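Side-chain contacts in pesticidal crystal protein Cry2Aa (Bacillus thuringiensis serovar kurstaki, PDB 1I5P), which promotes colloid-osmotic lysis by binding midgut epithelial cells of dipteran and lepidopteran insect larvae: residues T502-N505 with R509-I512; L605-T610 with F617-I622. All coordinates share one frame; numbering follows the deposited sequence.

Interaction 1: residues T502-N505 with R509-I512; sequences TQVN and RTFI
Val-504 turns its CG1 methyl onto the side chain of Thr-510, overlapping both branches of its fork: CG1 lies 4.3 Å from Thr-510 OG1 and 4.4 Å from Thr-510 CG2. This is the edge of the jelly-roll beta sandwich that makes up the C-terminal domain of the toxin. Residues 502-505 run along one sheet beside strand 530-537, and residues 509-512 belong to the other, next to strand 522-525. The chain changes sheets in the three residues between the segments; the touch across is slight, 67 Å² in all. Leu-523 and Phe-525 from one sheet and Thr-530 from the other also touch Thr-510, which helps explain how so small a contact comes to be buried. At its far end, segment 502-505 is tied to its own sheet by a classic beta bulge, in which Thr-502 and Gln-503 both face Arg-533. Thr-510 holds CG2 anti to its own nitrogen, with OG1 beside that nitrogen (chi1 -63°), and the hydroxyl then points back into the connecting turn. There OG1 is hydrogen-bonded to the carbonyl O of Asn-506. The preceding carbonyl, Asn-505 O, stays 3.9 Å from Thr-510 OG1, too far to bond.

Interaction 2: residues L605-T610 with F617-I622; sequences LDINVT and FDLMNI
The hydrophobic interior between two facing sheets is filled here by Val-609 against Phe-617, Ile-607 against Leu-619 and Ile-622, and Leu-605 against Ile-622. Both methyls of Val-609 sit on the phenylalanine ring. CG1 lies over one face, shifted toward the rim, 3.9 Å from the centroid of the Phe-617 ring and 24° off its normal, a CH-pi contact; CG2 sits over the same face, toward the CD2–CE2 side, 3.8 Å from Phe-617 CE2. Phe-525 packs on both residues. The strands belong to opposite sheets of the jelly-roll sandwich, run nearly antiparallel at 157° with axes 9.3 Å apart, and meet through side chains alone. Ile-607 is stretched out (chi2 -179°), which carries its CD1 tip to tip against two partners, 4.0 Å from Leu-619 CD1 and 4.0 Å from Ile-622 CD1. Strict alternation would turn Asn-621 inward after Leu-619, but a classic beta bulge, with Met-620 and Asn-621 both facing Arg-548, delays the inward turn by one residue and gives the place to Ile-622. Its other branch slides past Leu-605, with Leu-605 CD2 3.8 Å from Ile-622 CG2. At the bulge itself, Asn-621 OD1 accepts a weak, bent hydrogen bond from Ile-622 N, 2.8 Å long.

Overall arrangement
Coming from the N terminus, the chain enters the C-terminal sandwich and reaches interaction 1 first, which closes over the three-residue turn 506-508. About ninety residues later, interaction 2 closes over the six-residue loop 611-616. The two follow in series, neither nested nor crossed, yet they join the same pair of sheets. Strand 530-537 lies between 503-504 and 602-610 in one sheet, and strand 522-525 lies between 510-513 and 617-626 in the other. Interaction 1 thus spans the sandwich near its edge and interaction 2 spans it farther in; the two contacts do not touch, their centres lying about 10 Å apart. Phe-525 bridges them, reached by side chains from both.

Interaction 1: residues T502-N505 with R509-I512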
loop_
_atom_site.group_PDB
_atom_site.type_symbol
_atom_site.label_atom_id
_atom_site.label_comp_id
_atom_site.label_asym_id
_atom_site.label_seq_id
_atom_site.Cartn_x
_atom_site.Cartn_y
_atom_site.Cartn_z
ATOM N N THR A 502 -14.934 9.417 -7.805
ATOM C CA THR A 502 -16.222 9.909 -7.337
ATOM C C THR A 502 -17.255 8.935 -7.888
ATOM O O THR A 502 -18.194 8.538 -7.197
ATOM C CB THR A 502 -16.520 11.307 -7.902
ATOM O OG1 THR A 502 -15.565 12.242 -7.383
ATOM C CG2 THR A 502 -17.928 11.745 -7.523
ATOM N N GLN A 503 -17.061 8.557 -9.148
ATOM C CA GLN A 503 -17.950 7.625 -9.830
ATOM C C GLN A 503 -17.327 7.144 -11.136
ATOM O O GLN A 503 -16.509 7.841 -11.740
ATOM C CB GLN A 503 -19.307 8.281 -10.125
ATOM C CG GLN A 503 -19.255 9.497 -11.039
ATOM C CD GLN A 503 -20.645 9.955 -11.459
ATOM O OE1 GLN A 503 -21.391 9.205 -12.090
ATOM N NE2 GLN A 503 -21.003 11.182 -11.097
ATOM N N VAL A 504 -17.717 5.944 -11.554
ATOM C CA VAL A 504 -17.226 5.344 -12.788
ATOM C C VAL A 504 -18.401 4.666 -13.483
ATOM O O VAL A 504 -19.203 4.004 -12.831
ATOM C CB VAL A 504 -16.153 4.260 -12.504
ATOM C CG1 VAL A 504 -15.530 3.787 -13.815
ATOM C CG2 VAL A 504 -15.084 4.804 -11.566
ATOM N N ASN A 505 -18.520 4.834 -14.796
ATOM C CA ASN A 505 -19.598 4.169 -15.520
ATOM C C ASN A 505 -19.053 2.858 -16.083
ATOM O O ASN A 505 -17.863 2.570 -15.936
ATOM C CB ASN A 505 -20.144 5.065 -16.643
ATOM C CG ASN A 505 -19.091 5.459 -17.657
ATOM O OD1 ASN A 505 -19.367 6.238 -18.569
ATOM N ND2 ASN A 505 -17.888 4.927 -17.513
ATOM N N ARG A 509 -17.796 -3.682 -16.491
ATOM C CA ARG A 509 -16.679 -3.958 -17.381
ATOM C C ARG A 509 -15.403 -3.281 -16.884
ATOM O O ARG A 509 -14.428 -3.168 -17.621
ATOM C CB ARG A 509 -16.999 -3.472 -18.799
ATOM C CG ARG A 509 -18.302 -4.024 -19.396
ATOM C CD ARG A 509 -18.127 -5.412 -19.988
ATOM N NE ARG A 509 -17.094 -5.430 -21.020
ATOM C CZ ARG A 509 -17.195 -4.830 -22.202
ATOM N NH1 ARG A 509 -18.294 -4.158 -22.523
ATOM N NH2 ARG A 509 -16.183 -4.888 -23.057
ATOM N N THR A 510 -15.407 -2.836 -15.632
ATOM C CA THR A 510 -14.241 -2.170 -15.049
ATOM C C THR A 510 -13.759 -2.958 -13.838
ATOM O O THR A 510 -14.537 -3.254 -12.934
ATOM C CB THR A 510 -14.584 -0.725 -14.611
ATOM O OG1 THR A 510 -14.962 0.042 -15.761
ATOM C CG2 THR A 510 -13.382 -0.065 -13.937
ATOM N N PHE A 511 -12.470 -3.284 -13.816
ATOM C CA PHE A 511 -11.915 -4.071 -12.720
ATOM C C PHE A 511 -10.678 -3.474 -12.067
ATOM O O PHE A 511 -9.921 -2.735 -12.686
ATOM C CB PHE A 511 -11.561 -5.481 -13.214
ATOM C CG PHE A 511 -12.697 -6.196 -13.886
ATOM C CD1 PHE A 511 -13.066 -5.871 -15.188
ATOM C CD2 PHE A 511 -13.421 -7.170 -13.204
ATOM C CE1 PHE A 511 -14.139 -6.508 -15.806
ATOM C CE2 PHE A 511 -14.499 -7.813 -13.812
ATOM C CZ PHE A 511 -14.860 -7.478 -15.118
ATOM N N ILE A 512 -10.484 -3.814 -10.799
ATOM C CA ILE A 512 -9.310 -3.366 -10.072
ATOM C C ILE A 512 -8.267 -4.425 -10.394
ATOM O O ILE A 512 -8.540 -5.615 -10.279
ATOM C CB ILE A 512 -9.582 -3.309 -8.556
ATOM C CG1 ILE A 512 -10.662 -2.259 -8.279
ATOM C CG2 ILE A 512 -8.300 -2.976 -7.801
ATOM C CD1 ILE A 512 -11.056 -2.134 -6.823
#

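Interaction 2: residues L605-T610 with F617-I622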
loop_
_atom_site.group_PDB
_atom_site.type_symbol
_atom_site.label_atom_id
_atom_site.label_comp_id
_atom_site.label_asym_id
_atom_site.label_seq_id
_atom_site.Cartn_x
_atom_site.Cartn_y
_atom_site.Cartn_z
ATOM N N LEU A 605 -12.391 16.080 -12.010
ATOM C CA LEU A 605 -11.457 15.647 -13.036
ATOM C C LEU A 605 -12.083 14.457 -13.734
ATOM O O LEU A 605 -12.222 13.388 -13.134
ATOM C CB LEU A 605 -10.123 15.223 -12.411
ATOM C CG LEU A 605 -9.171 14.418 -13.306
ATOM C CD1 LEU A 605 -8.714 15.269 -14.482
ATOM C CD2 LEU A 605 -7.972 13.947 -12.490
ATOM N N ASP A 606 -12.480 14.636 -14.989
ATOM C CA ASP A 606 -13.086 13.542 -15.737
ATOM C C ASP A 606 -12.086 12.933 -16.701
ATOM O O ASP A 606 -11.497 13.623 -17.528
ATOM C CB ASP A 606 -14.321 14.026 -16.503
ATOM C CG ASP A 606 -15.444 14.455 -15.585
ATOM O OD1 ASP A 606 -15.664 13.779 -14.558
ATOM O OD2 ASP A 606 -16.114 15.467 -15.895
ATOM N N ILE A 607 -11.885 11.630 -16.561
ATOM C CA ILE A 607 -10.963 10.904 -17.418
ATOM C C ILE A 607 -11.752 9.916 -18.271
ATOM O O ILE A 607 -12.252 8.906 -17.771
ATOM C CB ILE A 607 -9.907 10.150 -16.578
ATOM C CG1 ILE A 607 -9.145 11.145 -15.690
ATOM C CG2 ILE A 607 -8.943 9.418 -17.489
ATOM C CD1 ILE A 607 -8.052 10.522 -14.823
ATOM N N ASN A 608 -11.875 10.224 -19.559
ATOM C CA ASN A 608 -12.603 9.372 -20.487
ATOM C C ASN A 608 -11.641 8.613 -21.385
ATOM O O ASN A 608 -10.730 9.191 -21.976
ATOM C CB ASN A 608 -13.572 10.206 -21.326
ATOM C CG ASN A 608 -14.223 9.402 -22.439
ATOM O OD1 ASN A 608 -13.653 9.234 -23.518
ATOM N ND2 ASN A 608 -15.416 8.889 -22.175
ATOM N N VAL A 609 -11.849 7.307 -21.487
ATOM C CA VAL A 609 -10.973 6.483 -22.293
ATOM C C VAL A 609 -11.681 5.773 -23.433
ATOM O O VAL A 609 -12.729 5.151 -23.254
ATOM C CB VAL A 609 -10.251 5.429 -21.422
ATOM C CG1 VAL A 609 -9.382 4.533 -22.299
ATOM C CG2 VAL A 609 -9.398 6.123 -20.369
ATOM N N THR A 610 -11.084 5.887 -24.612
ATOM C CA THR A 610 -11.594 5.254 -25.814
ATOM C C THR A 610 -10.651 4.095 -26.090
ATOM O O THR A 610 -9.447 4.300 -26.230
ATOM C CB THR A 610 -11.550 6.221 -27.014
ATOM O OG1 THR A 610 -12.350 7.375 -26.728
ATOM C CG2 THR A 610 -12.076 5.540 -28.267
ATOM N N PHE A 617 -7.534 -0.985 -20.909
ATOM C CA PHE A 617 -6.734 0.186 -20.574
ATOM C C PHE A 617 -6.552 0.211 -19.062
ATOM O O PHE A 617 -7.507 0.019 -18.310
ATOM C CB PHE A 617 -7.445 1.461 -21.036
ATOM C CG PHE A 617 -6.718 2.738 -20.692
ATOM C CD1 PHE A 617 -5.959 3.401 -21.653
ATOM C CD2 PHE A 617 -6.825 3.301 -19.417
ATOM C CE1 PHE A 617 -5.324 4.602 -21.360
ATOM C CE2 PHE A 617 -6.191 4.507 -19.113
ATOM C CZ PHE A 617 -5.441 5.158 -20.087
ATOM N N ASP A 618 -5.324 0.440 -18.616
ATOM C CA ASP A 618 -5.037 0.505 -17.186
ATOM C C ASP A 618 -4.757 1.935 -16.745
ATOM O O ASP A 618 -3.768 2.534 -17.162
ATOM C CB ASP A 618 -3.819 -0.354 -16.832
ATOM C CG ASP A 618 -4.173 -1.815 -16.592
ATOM O OD1 ASP A 618 -4.643 -2.148 -15.485
ATOM O OD2 ASP A 618 -3.977 -2.630 -17.516
ATOM N N LEU A 619 -5.633 2.481 -15.908
ATOM C CA LEU A 619 -5.437 3.824 -15.368
ATOM C C LEU A 619 -4.694 3.492 -14.073
ATOM O O LEU A 619 -5.298 2.992 -13.121
ATOM C CB LEU A 619 -6.779 4.481 -15.040
ATOM C CG LEU A 619 -6.939 5.989 -15.265
ATOM C CD1 LEU A 619 -7.904 6.522 -14.220
ATOM C CD2 LEU A 619 -5.605 6.720 -15.179
ATOM N N MET A 620 -3.392 3.765 -14.045
ATOM C CA MET A 620 -2.565 3.426 -12.889
ATOM C C MET A 620 -2.340 4.481 -11.811
ATOM O O MET A 620 -2.348 4.156 -10.619
ATOM C CB MET A 620 -1.231 2.885 -13.394
ATOM C CG MET A 620 -1.421 1.660 -14.284
ATOM S SD MET A 620 0.066 1.170 -15.137
ATOM C CE MET A 620 0.950 0.401 -13.771
ATOM N N ASN A 621 -2.112 5.731 -12.209
ATOM C CA ASN A 621 -1.922 6.794 -11.230
ATOM C C ASN A 621 -2.272 8.151 -11.814
ATOM O O ASN A 621 -2.180 8.377 -13.021
ATOM C CB ASN A 621 -0.480 6.834 -10.708
ATOM C CG ASN A 621 -0.394 7.331 -9.257
ATOM O OD1 ASN A 621 -1.321 7.967 -8.742
ATOM N ND2 ASN A 621 0.726 7.039 -8.595
ATOM N N ILE A 622 -2.677 9.050 -10.928
ATOM C CA ILE A 622 -3.041 10.405 -11.302
ATOM C C ILE A 622 -2.105 11.280 -10.490
ATOM O O ILE A 622 -2.156 11.279 -9.259
ATOM C CB ILE A 622 -4.512 10.707 -10.916
ATOM C CG1 ILE A 622 -5.447 9.731 -11.637
ATOM C CG2 ILE A 622 -4.871 12.148 -11.272
ATOM C CD1 ILE A 622 -6.867 9.700 -11.067
#